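Local coordinates for protein rhodopsin (Rubrobacter xylanophilus, PDB 6KFQ) that probably works as a light-driven proton pump, a heat-stable microbial rhodopsin that carries retinal within a bundle of membrane-spanning helices, at residues A[146-149]-A[150-154]. Sequence-based numbering, arbitrary orientation.
Sequences VSRL and FAEAS. With MPG ([(Z)-octadec-9-enyl] (2R)-2,3-bis(oxidanyl)propanoate), chain F; SO4 (sulfate ion), chain S.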
loop_
_atom_site.group_PDB
_atom_site.type_symbol
_atom_site.label_atom_id
_atom_site.label_comp_id
_atom_site.label_asym_id
_atom_site.label_seq_id
_atom_site.Cartn_x
_atom_site.Cartn_y
_atom_site.Cartn_z
ATOM N N VAL A 146 -4.541 14.812 1.662
ATOM C CA VAL A 146 -4.225 15.907 2.570
ATOM C C VAL A 146 -5.330 16.955 2.568
ATOM O O VAL A 146 -5.733 17.449 3.627
ATOM C CB VAL A 146 -2.858 16.518 2.209
ATOM C CG1 VAL A 146 -2.659 17.842 2.925
ATOM C CG2 VAL A 146 -1.738 15.548 2.555
ATOM N N SER A 147 -5.848 17.304 1.389
ATOM C CA SER A 147 -6.801 18.405 1.300
ATOM C C SER A 147 -8.202 18.013 1.754
ATOM O O SER A 147 -8.954 18.868 2.230
ATOM C CB SER A 147 -6.858 18.934 -0.135
ATOM O OG SER A 147 -7.392 17.948 -1.002
ATOM N N ARG A 148 -8.581 16.746 1.607
ATOM C CA ARG A 148 -9.936 16.308 1.927
ATOM C C ARG A 148 -10.016 15.467 3.192
ATOM O O ARG A 148 -10.803 15.777 4.091
ATOM C CB ARG A 148 -10.515 15.516 0.751
ATOM C CG ARG A 148 -11.908 14.965 0.988
ATOM C CD ARG A 148 -12.946 16.073 1.060
ATOM N NE ARG A 148 -14.273 15.523 1.296
ATOM C CZ ARG A 148 -15.119 15.186 0.334
ATOM N NH1 ARG A 148 -14.787 15.365 -0.939
ATOM N NH2 ARG A 148 -16.304 14.683 0.646
ATOM N N LEU A 149 -9.223 14.399 3.293
ATOM C CA LEU A 149 -9.447 13.451 4.385
ATOM C C LEU A 149 -8.980 13.988 5.729
ATOM O O LEU A 149 -9.588 13.664 6.756
ATOM C CB LEU A 149 -8.778 12.114 4.078
ATOM C CG LEU A 149 -9.446 11.289 2.981
ATOM C CD1 LEU A 149 -8.796 9.918 2.871
ATOM C CD2 LEU A 149 -10.940 11.172 3.237
ATOM N N PHE A 150 -7.911 14.793 5.767
ATOM C CA PHE A 150 -7.511 15.380 7.045
ATOM C C PHE A 150 -8.607 16.283 7.588
ATOM O O PHE A 150 -8.854 16.320 8.799
ATOM C CB PHE A 150 -6.201 16.156 6.901
ATOM C CG PHE A 150 -4.968 15.312 7.099
ATOM C CD1 PHE A 150 -4.407 14.629 6.034
ATOM C CD2 PHE A 150 -4.376 15.201 8.354
ATOM C CE1 PHE A 150 -3.270 13.845 6.205
ATOM C CE2 PHE A 150 -3.237 14.423 8.535
ATOM C CZ PHE A 150 -2.683 13.745 7.457
ATOM N N ALA A 151 -9.277 17.020 6.703
ATOM C CA ALA A 151 -10.373 17.871 7.147
ATOM C C ALA A 151 -11.561 17.039 7.609
ATOM O O ALA A 151 -12.181 17.348 8.633
ATOM C CB ALA A 151 -10.781 18.826 6.025
ATOM N N GLU A 152 -11.895 15.983 6.864
ATOM C CA GLU A 152 -12.994 15.113 7.265
ATOM C C GLU A 152 -12.722 14.470 8.617
ATOM O O GLU A 152 -13.598 14.444 9.488
ATOM C CB GLU A 152 -13.217 14.042 6.203
ATOM C CG GLU A 152 -13.708 14.603 4.869
ATOM C CD GLU A 152 -15.213 14.734 4.821
ATOM O OE1 GLU A 152 -15.873 14.412 5.835
ATOM O OE2 GLU A 152 -15.737 15.149 3.761
ATOM N N ALA A 153 -11.504 13.956 8.813
ATOM C CA ALA A 153 -11.191 13.246 10.049
ATOM C C ALA A 153 -11.230 14.163 11.265
ATOM O O ALA A 153 -11.441 13.691 12.391
ATOM C CB ALA A 153 -9.818 12.581 9.931
ATOM N N SER A 154 -11.019 15.465 11.071
ATOM C CA SER A 154 -11.059 16.382 12.199
ATOM C C SER A 154 -12.465 16.554 12.759
ATOM O O SER A 154 -12.610 17.100 13.856
ATOM C CB SER A 154 -10.489 17.736 11.784
ATOM O OG SER A 154 -11.285 18.310 10.765
HETATM C C4 MPG F . -1.392 17.606 6.677
HETATM C C5 MPG F . -0.305 16.794 7.340
HETATM C C6 MPG F . 0.784 16.333 6.401
HETATM C C7 MPG F . 1.856 15.466 7.050
HETATM C C8 MPG F . 2.998 15.139 6.137
HETATM C C9 MPG F . 4.037 14.247 6.743
HETATM C C10 MPG F . 5.179 13.973 6.165
HETATM C C11 MPG F . 5.591 14.546 4.844
HETATM C C12 MPG F . 7.032 14.329 4.503
HETATM C C13 MPG F . 7.404 12.910 4.105
HETATM C C14 MPG F . 8.871 12.757 3.780
HETATM C C15 MPG F . 9.282 11.421 3.209
HETATM C C16 MPG F . 10.760 11.338 2.912
HETATM C C17 MPG F . 11.243 10.114 2.180
HETATM C C18 MPG F . 12.724 10.144 1.879
HETATM S S SO4 S . -17.868 13.676 -2.690
HETATM O O1 SO4 S . -16.703 14.514 -2.947
HETATM O O2 SO4 S . -17.661 12.318 -3.175
HETATM O O3 SO4 S . -18.109 13.653 -1.248
HETATM O O4 SO4 S . -19.050 14.225 -3.355
#
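Arg-148 and Glu-152 form an i to i+4 salt bridge near the end of helix 124-153. From CB, the arginine chain leaves with CG anti to the backbone N (chi1 178°), and the bend at chi2 brings the guanidinium alongside Glu-152. CD then passes 4.0 Å from Glu-152 OE2. NE gives that oxygen a bond of 2.9 Å, on its anti lone pair and nearly in the guanidinium plane. NH2 reaches the same OE2 at 3.2 Å, less straight and out of the carboxylate plane. NE and NH2 thus grip Glu-152 side-on, both on the one oxygen. Beyond it, NH1 donates to sulfate O1. NH2 donates to sulfate O3 at 2.8 Å. Both bonds are almost straight. The sulfate, probably from the crystallisation liquor, also bonds to Asn-97 and Phe-100. Glu-152 OE1 has a second partner in Arg-155. A leucine in place of Arg-148 would probably leave Glu-152 OE2 without its mate and the sulfate without two of its donors.

Helix 124-153 is one of the membrane-spanning helices of the bacteriorhodopsin-like fold. Its last turns include a wider pi-type turn at 146-149. Glu-152 N also bonds Arg-148 O, so backbone and side chains join the same two residues, and Ala-153 N bonds Leu-149 O. Elsewhere on the helix, Phe-150 lays one ring face against the alkyl chain of a bound MPG. MPG C4 lies over the ring centre, 4.0 Å above its plane. Val-146 CG1 touches the same carbon. Its CG2 lies 4.3 Å from Phe-150 CE1. Phe-164 of helix 158-184 meets the Phe-150 ring edge-to-face.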